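Local coordinates for protein inactive dihydroorotase-like domain (Chaetomium thermophilum, PDB 5NNL) that is a catalytically inactive dihydroorotase-like domain, built on the beta/alpha-barrel fold of the dihydroorotase family, at residues D55-S58 / L59-Q63; I109-V112 / T113-E116; I165-G168 / K169-G172; K261-L264 / H265-K269. All coordinates share one frame; numbering follows the deposited sequence.

How the contacts relate
Contacts 1 to 4 follow one another along the chain without nesting or crossing. Each lies within a single helix and its ends, so none closes a long loop. Contact 1 forms the start of helix 56-64, between strands 39-44 and 73-79. Contact 2 opens helix 111-121, between strands 98-100 and 128-130, with its centre about 25 Å from that of contact 1. Contact 3 finishes helix 159-170 ahead of strand 175-180, and contact 4 is an irregular turn inside helix 257-271. Contacts 3 and 4 approach to about 6 Å between nearest atoms. They share a neighbour in Asp214, whose carboxylate pairs with Lys169 and whose carbonyl oxygen accepts from Asn267.

Contact 1. Residues D55-S58 / L59-Q63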
# COMPACT_ATOMS: atom_id res chain seq x y z
N ASP A 55 -8.04 6.43 -17.37
CA ASP A 55 -9.24 6.61 -18.18
C ASP A 55 -9.97 5.27 -18.27
O ASP A 55 -9.60 4.30 -17.61
CB ASP A 55 -8.85 7.15 -19.56
CG ASP A 55 -7.70 6.39 -20.18
OD1 ASP A 55 -7.69 5.14 -20.04
OD2 ASP A 55 -6.82 7.02 -20.79
N VAL A 56 -11.02 5.23 -19.10
CA VAL A 56 -11.80 4.01 -19.26
C VAL A 56 -10.97 2.92 -19.92
O VAL A 56 -10.98 1.76 -19.49
CB VAL A 56 -13.09 4.31 -20.05
CG1 VAL A 56 -13.84 3.02 -20.36
CG2 VAL A 56 -13.98 5.26 -19.26
N LYS A 57 -10.25 3.27 -20.99
CA LYS A 57 -9.42 2.28 -21.68
C LYS A 57 -8.43 1.64 -20.72
O LYS A 57 -8.26 0.42 -20.71
CB LYS A 57 -8.69 2.95 -22.85
CG LYS A 57 -7.47 2.19 -23.39
CD LYS A 57 -7.84 0.87 -24.03
CE LYS A 57 -6.60 0.07 -24.39
NZ LYS A 57 -6.93 -1.31 -24.85
N SER A 58 -7.76 2.46 -19.90
CA SER A 58 -6.73 1.94 -19.00
C SER A 58 -7.33 0.98 -17.98
O SER A 58 -6.76 -0.07 -17.68
CB SER A 58 -6.03 3.09 -18.29
OG SER A 58 -4.97 3.60 -19.08
N LEU A 59 -8.48 1.35 -17.40
CA LEU A 59 -9.14 0.47 -16.45
C LEU A 59 -9.36 -0.92 -17.03
O LEU A 59 -9.13 -1.93 -16.35
CB LEU A 59 -10.47 1.09 -16.02
CG LEU A 59 -11.28 0.34 -14.97
CD1 LEU A 59 -10.51 0.18 -13.66
CD2 LEU A 59 -12.56 1.08 -14.73
N LYS A 60 -9.81 -0.99 -18.29
CA LYS A 60 -10.17 -2.28 -18.87
C LYS A 60 -8.95 -3.17 -19.08
O LYS A 60 -9.03 -4.39 -18.90
CB LYS A 60 -10.91 -2.07 -20.19
CG LYS A 60 -12.42 -2.26 -20.07
CD LYS A 60 -13.12 -2.19 -21.42
CE LYS A 60 -14.23 -3.23 -21.52
NZ LYS A 60 -15.17 -3.18 -20.36
N VAL A 61 -7.82 -2.58 -19.48
CA VAL A 61 -6.60 -3.37 -19.62
C VAL A 61 -6.22 -3.98 -18.27
O VAL A 61 -5.88 -5.17 -18.19
CB VAL A 61 -5.46 -2.51 -20.19
CG1 VAL A 61 -4.19 -3.34 -20.35
CG2 VAL A 61 -5.86 -1.91 -21.53
N ALA A 62 -6.27 -3.18 -17.21
CA ALA A 62 -6.00 -3.71 -15.88
C ALA A 62 -6.99 -4.81 -15.52
O ALA A 62 -6.61 -5.84 -14.95
CB ALA A 62 -6.05 -2.59 -14.84
N GLN A 63 -8.27 -4.61 -15.85
CA GLN A 63 -9.29 -5.61 -15.53
C GLN A 63 -9.05 -6.91 -16.29
O GLN A 63 -9.18 -8.00 -15.72
CB GLN A 63 -10.67 -5.05 -15.85
CG GLN A 63 -11.12 -3.94 -14.91
CD GLN A 63 -12.39 -3.24 -15.37
OE1 GLN A 63 -12.66 -3.16 -16.57
NE2 GLN A 63 -13.16 -2.74 -14.42
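The N-terminal end of helix 56-64 is capped by Asp55, which stands at the N-cap and serves both Ser58 and Leu59. The capping bond comes from its side chain: OD1 of Asp55 accepts Ser58 N at 2.7 Å, met nearly along the C-O axis. Its carbonyl oxygen takes part in the first backbone bond of the helix, with Leu59 N 3.2 Å from Asp55 O (N-H...O angle 165°). Carbonyl and carboxylate together thus satisfy two amides of the first turn. A negative carboxylate here would also probably interact favourably with the positive end of the helix dipole.

The helix then proceeds regularly. Lys60 N reaches Val56 O, Val61 N reaches Lys57 O at 3.3 Å, and Ala62 N bonds to Ser58 O. In the beta/alpha barrel this helix links strand 39-44 to strand 73-79. Leu59 and Ala62 both touch Leu76 of the latter strand, and Leu59 also packs on Val91 and Val95.

On the outer side, Lys57 lies across Val61. Its CG stands anti to the backbone N (chi1 161°), and a bend at chi2 carries the chain along the helix, so that CE comes to 3.6 Å and NZ to 3.5 Å from Val61 CG2. CE makes the aliphatic contact, and the ammonium nitrogen lies beside the same methyl. Val61 CG2 also sits 3.4 Å from Lys57 O, flanking the carbonyl that Val61 N uses. Ser58 OG lies beside its own backbone N and is hydrogen-bonded to Ser52 O of the preceding loop.

Contact 2. Residues I109-V112 / T113-E116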
# COMPACT_ATOMS: atom_id res chain seq x y z
N ILE A 109 -3.10 26.06 -14.71
CA ILE A 109 -4.22 26.49 -13.89
C ILE A 109 -3.97 26.02 -12.47
O ILE A 109 -3.25 25.05 -12.23
CB ILE A 109 -5.56 25.96 -14.47
CG1 ILE A 109 -6.21 27.05 -15.33
CG2 ILE A 109 -6.53 25.48 -13.39
CD1 ILE A 109 -7.19 26.51 -16.36
N SER A 110 -4.56 26.73 -11.51
CA SER A 110 -4.40 26.40 -10.10
C SER A 110 -4.62 24.92 -9.87
O SER A 110 -5.71 24.39 -10.12
CB SER A 110 -5.37 27.22 -9.25
OG SER A 110 -5.22 26.88 -7.89
N LYS A 111 -3.58 24.24 -9.38
CA LYS A 111 -3.72 22.85 -9.00
C LYS A 111 -4.77 22.66 -7.92
O LYS A 111 -5.33 21.57 -7.79
CB LYS A 111 -2.37 22.30 -8.55
CG LYS A 111 -1.26 22.45 -9.60
CD LYS A 111 0.12 22.28 -9.00
CE LYS A 111 0.67 20.88 -9.22
NZ LYS A 111 1.29 20.73 -10.56
N VAL A 112 -5.06 23.71 -7.14
CA VAL A 112 -6.19 23.66 -6.22
C VAL A 112 -7.49 23.46 -6.99
O VAL A 112 -8.32 22.62 -6.65
CB VAL A 112 -6.25 24.94 -5.36
CG1 VAL A 112 -7.42 24.89 -4.39
CG2 VAL A 112 -4.94 25.15 -4.62
N THR A 113 -7.68 24.26 -8.05
CA THR A 113 -8.89 24.15 -8.85
C THR A 113 -9.01 22.75 -9.45
O THR A 113 -10.08 22.13 -9.38
CB THR A 113 -8.89 25.21 -9.96
OG1 THR A 113 -8.72 26.51 -9.37
CG2 THR A 113 -10.20 25.19 -10.75
N GLN A 114 -7.92 22.24 -10.03
CA GLN A 114 -7.98 20.93 -10.67
C GLN A 114 -8.37 19.84 -9.68
O GLN A 114 -9.17 18.95 -10.00
CB GLN A 114 -6.63 20.59 -11.31
CG GLN A 114 -6.10 21.64 -12.27
CD GLN A 114 -4.68 21.37 -12.71
OE1 GLN A 114 -4.38 20.29 -13.23
NE2 GLN A 114 -3.79 22.33 -12.48
N VAL A 115 -7.82 19.90 -8.46
CA VAL A 115 -8.18 18.91 -7.45
C VAL A 115 -9.61 19.13 -6.98
O VAL A 115 -10.34 18.17 -6.71
CB VAL A 115 -7.18 18.97 -6.28
CG1 VAL A 115 -7.63 18.08 -5.12
CG2 VAL A 115 -5.79 18.55 -6.75
N GLU A 116 -10.04 20.39 -6.89
CA GLU A 116 -11.41 20.68 -6.48
C GLU A 116 -12.42 20.03 -7.41
O GLU A 116 -13.48 19.58 -6.96
CB GLU A 116 -11.64 22.20 -6.42
CG GLU A 116 -13.10 22.64 -6.29
CD GLU A 116 -13.73 22.22 -4.97
OE1 GLU A 116 -13.00 21.79 -4.06
OE2 GLU A 116 -14.97 22.33 -4.85
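From Ser110 onward the backbone winds into a helix: Gln114 N donates to Ser110 O at 3.1 Å, Val115 N to Lys111 O at 3.1 Å and Glu116 N to Val112 O at 2.8 Å. Ser110 occupies the N-cap, its OG anti to its own N (chi1 179°) and facing Val112 N, to which it makes a weak capping bond of 3.3 Å.

Before this cap Ile109 is still extended, and its carbonyl is met by a side chain. The Gln114 chain, straight beyond CG, runs back past the helix start and brings NE2 within 2.8 Å of Ile109 O, a weak bond because its N-H is bent away (128°). The same NE2 also donates to Ser106 O, so the amide bridges two carbonyls of the loop that leads into the helix.

Helix 111-121 joins strand 98-100 to strand 128-130 of the beta/alpha barrel. Its Val115 turns to Ile140 and Leu143 of helix 134-146, as well as to Phe102 and Leu105, while Glu116 OE1 is hydrogen-bonded to His147 NE2.

Ile109 adds an aliphatic contact, its CG2 branch resting 4.0 Å from Gln114 CG and also close to Thr113 CB. Around the cap, Thr113 OG1 lies 3.4 Å from Ser110 CB. The CG of Lys111 passes 3.8 Å from Gln114 NE2, and the lysine chain then bends at chi3 and chi4 toward Phe102 O, to which NZ makes a weak hydrogen bond.

Contact 3. Residues I165-G168 / K169-G172; sequences ITLG and KQKG
Leu167 and Gln170 lie side by side and point the same way, Leu167 CD1 against the end of the Gln170 amide. A chi1 of 71° sets Gln170 CG between its own N and carbonyl carbon, and chi2 is far from a staggered value. Two approaches are too close: Gln170 CG is 2.9 Å from Leu167 O, and Gln170 OE1 is 3.1 Å from Leu167 CD1. The modelled pose of this glutamine, on an exposed face, is therefore doubtful.

Ile165 and Lys169 form the second pair, again alongside each other. The lysine leaves the helix with CG 3.4 Å from Ile165 O and runs out extended, its CE passing 4.2 Å from the Ile165 CG2 branch. Its ammonium group is held beyond the helix by a hydrogen bond to Ile212 O and a salt bridge to Asp214. Ile165 itself is buried against Val156, Ile212 and Cys177, the last on strand 175-180.

The backbone beneath is helical: Lys169 N bonds to Ile165 O at 2.9 Å and Gln170 N to Thr166 O at 3.1 Å. One residue later the pattern frays, and Lys171 N divides itself between Leu167 O and Gly168 O in two weak bonds. Gly172 then adopts positive phi (82°), with its N bonded to Lys169 O and Leu173 N directed to Gly168 O. This is a Schellman motif, with Gly172 as its C-prime residue, ending helix 159-170 ahead of strand 175-180 in the beta/alpha barrel.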
# COMPACT_ATOMS: atom_id res chain seq x y z
N ILE A 165 -0.26 16.49 9.72
CA ILE A 165 -1.36 15.54 9.84
C ILE A 165 -1.81 15.44 11.29
O ILE A 165 -3.01 15.40 11.58
CB ILE A 165 -0.94 14.17 9.27
CG1 ILE A 165 -0.81 14.27 7.74
CG2 ILE A 165 -1.94 13.08 9.63
CD1 ILE A 165 0.04 13.18 7.12
N THR A 166 -0.86 15.42 12.23
CA THR A 166 -1.20 15.43 13.65
C THR A 166 -2.09 16.63 13.98
O THR A 166 -3.11 16.49 14.67
CB THR A 166 0.07 15.48 14.50
OG1 THR A 166 0.89 14.33 14.22
CG2 THR A 166 -0.26 15.51 15.98
N LEU A 167 -1.72 17.81 13.49
CA LEU A 167 -2.51 19.00 13.77
C LEU A 167 -3.90 18.89 13.17
O LEU A 167 -4.90 19.24 13.82
CB LEU A 167 -1.79 20.24 13.24
CG LEU A 167 -2.43 21.60 13.55
CD1 LEU A 167 -2.48 21.85 15.05
CD2 LEU A 167 -1.68 22.72 12.84
N GLY A 168 -4.00 18.42 11.93
CA GLY A 168 -5.31 18.23 11.33
C GLY A 168 -6.18 17.29 12.14
O GLY A 168 -7.37 17.55 12.35
N LYS A 169 -5.60 16.20 12.63
CA LYS A 169 -6.37 15.23 13.40
C LYS A 169 -6.92 15.86 14.68
O LYS A 169 -8.08 15.63 15.04
CB LYS A 169 -5.51 14.01 13.73
CG LYS A 169 -5.27 13.09 12.55
CD LYS A 169 -4.68 11.76 12.99
CE LYS A 169 -4.63 10.78 11.84
NZ LYS A 169 -4.33 9.40 12.30
N GLN A 170 -6.11 16.65 15.38
CA GLN A 170 -6.55 17.20 16.65
C GLN A 170 -7.72 18.16 16.48
O GLN A 170 -8.53 18.31 17.40
CB GLN A 170 -5.38 17.89 17.37
CG GLN A 170 -4.93 19.20 16.74
CD GLN A 170 -4.73 20.31 17.75
OE1 GLN A 170 -3.71 21.00 17.75
NE2 GLN A 170 -5.71 20.50 18.62
N LYS A 171 -7.83 18.81 15.32
CA LYS A 171 -8.92 19.73 15.05
C LYS A 171 -10.11 19.06 14.37
O LYS A 171 -10.97 19.75 13.83
CB LYS A 171 -8.43 20.90 14.20
CG LYS A 171 -7.31 21.73 14.83
CD LYS A 171 -7.75 22.37 16.15
CE LYS A 171 -6.63 23.19 16.78
NZ LYS A 171 -7.10 23.94 17.98
N GLY A 172 -10.15 17.73 14.38
CA GLY A 172 -11.29 16.99 13.86
C GLY A 172 -11.31 16.78 12.36
O GLY A 172 -12.29 16.22 11.85

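Contact 4. Residues K261-L264 / H265-K269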
# COMPACT_ATOMS: atom_id res chain seq x y z
N LYS A 261 -1.37 -5.54 13.83
CA LYS A 261 -2.63 -6.05 13.29
C LYS A 261 -3.54 -4.91 12.86
O LYS A 261 -4.10 -4.93 11.76
CB LYS A 261 -3.33 -6.93 14.33
CG LYS A 261 -4.58 -7.62 13.77
CD LYS A 261 -5.24 -8.55 14.78
CE LYS A 261 -6.19 -7.80 15.70
NZ LYS A 261 -7.44 -7.38 15.01
N THR A 262 -3.70 -3.89 13.72
CA THR A 262 -4.59 -2.78 13.38
C THR A 262 -4.08 -2.04 12.15
O THR A 262 -4.87 -1.57 11.33
CB THR A 262 -4.73 -1.82 14.56
OG1 THR A 262 -3.44 -1.38 14.98
CG2 THR A 262 -5.46 -2.48 15.72
N ARG A 263 -2.76 -1.92 12.00
CA ARG A 263 -2.19 -1.18 10.88
C ARG A 263 -2.20 -1.98 9.58
O ARG A 263 -2.04 -1.38 8.51
CB ARG A 263 -0.77 -0.73 11.22
CG ARG A 263 -0.71 0.66 11.84
CD ARG A 263 -1.64 0.80 13.03
NE ARG A 263 -1.71 2.18 13.50
CZ ARG A 263 -2.39 2.56 14.58
NH1 ARG A 263 -3.04 1.67 15.31
NH2 ARG A 263 -2.40 3.84 14.93
N LEU A 264 -2.38 -3.30 9.64
CA LEU A 264 -2.43 -4.14 8.45
C LEU A 264 -3.76 -4.85 8.28
O LEU A 264 -3.88 -5.73 7.42
CB LEU A 264 -1.28 -5.16 8.48
CG LEU A 264 0.12 -4.59 8.22
CD1 LEU A 264 1.18 -5.67 8.36
CD2 LEU A 264 0.20 -3.94 6.84
N HIS A 265 -4.78 -4.49 9.07
CA HIS A 265 -6.10 -5.08 8.90
C HIS A 265 -7.21 -4.14 9.36
O HIS A 265 -7.92 -3.58 8.52
CB HIS A 265 -6.21 -6.41 9.66
CG HIS A 265 -7.53 -7.09 9.48
ND1 HIS A 265 -7.79 -7.92 8.42
CD2 HIS A 265 -8.67 -7.02 10.20
CE1 HIS A 265 -9.04 -8.36 8.51
NE2 HIS A 265 -9.59 -7.82 9.58
N ASP A 266 -7.36 -3.95 10.67
CA ASP A 266 -8.50 -3.21 11.21
C ASP A 266 -8.62 -1.82 10.58
O ASP A 266 -9.67 -1.46 10.02
CB ASP A 266 -8.39 -3.10 12.72
CG ASP A 266 -8.42 -4.44 13.41
OD1 ASP A 266 -7.38 -5.14 13.40
OD2 ASP A 266 -9.48 -4.81 13.95
N ASN A 267 -7.57 -1.02 10.69
CA ASN A 267 -7.66 0.36 10.20
C ASN A 267 -7.76 0.43 8.69
O ASN A 267 -8.64 1.16 8.18
CB ASN A 267 -6.48 1.17 10.73
CG ASN A 267 -6.51 1.29 12.22
OD1 ASN A 267 -7.53 1.05 12.85
ND2 ASN A 267 -5.38 1.66 12.80
N PRO A 268 -6.94 -0.26 7.89
CA PRO A 268 -7.12 -0.20 6.44
C PRO A 268 -8.49 -0.68 6.00
O PRO A 268 -9.01 -0.21 4.97
CB PRO A 268 -6.01 -1.11 5.89
CG PRO A 268 -5.50 -1.89 7.06
CD PRO A 268 -5.76 -1.06 8.27
N LYS A 269 -9.10 -1.59 6.75
CA LYS A 269 -10.40 -2.12 6.38
C LYS A 269 -11.49 -1.05 6.52
O LYS A 269 -12.37 -0.94 5.67
CB LYS A 269 -10.70 -3.34 7.25
CG LYS A 269 -11.98 -4.07 6.94
CD LYS A 269 -12.07 -5.30 7.84
CE LYS A 269 -13.40 -6.00 7.75
NZ LYS A 269 -13.40 -7.21 8.62
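Lys261 begins the contact with a salt bridge to Asp266. Its chain folds over at chi3 and chi4 (85° and 73°), bringing NZ to 2.8 Å from Asp266 OD1 on the syn side of the carboxylate; OD2 is farther off at 3.4 Å.

Thr262 O accepts Asn267 N at 2.8 Å in the carbonyl plane, a step of five residues that marks a wider, pi-type turn. Pro268 CD also lies 3.2 Å from Thr262 O; the proline nitrogen has no hydrogen to give to the turn before, and helix 257-271 kinks there. In the beta/alpha barrel this helix packs beside strands 3-11 and 215-217, with His265 ND1 bonded to Gly8 O.

Arg263 bends at chi2 so that NH1 donates to Thr262 OG1 at 3.1 Å, the hydroxyl lying in the guanidinium plane and also hydrogen-bonded to Tyr259 O. Asn267 ND2 stands over one face of that group, 3.4 Å from NH1, the two planes 66° apart; both are donors and do not bond each other. NE donates instead to Ile213 O, and Asn267 ND2 to Asp214 O.

Leu264 has its carbonyl carbon 3.6 Å from Pro268 CG, while its side chain packs on Phe216, Leu243 and Leu246.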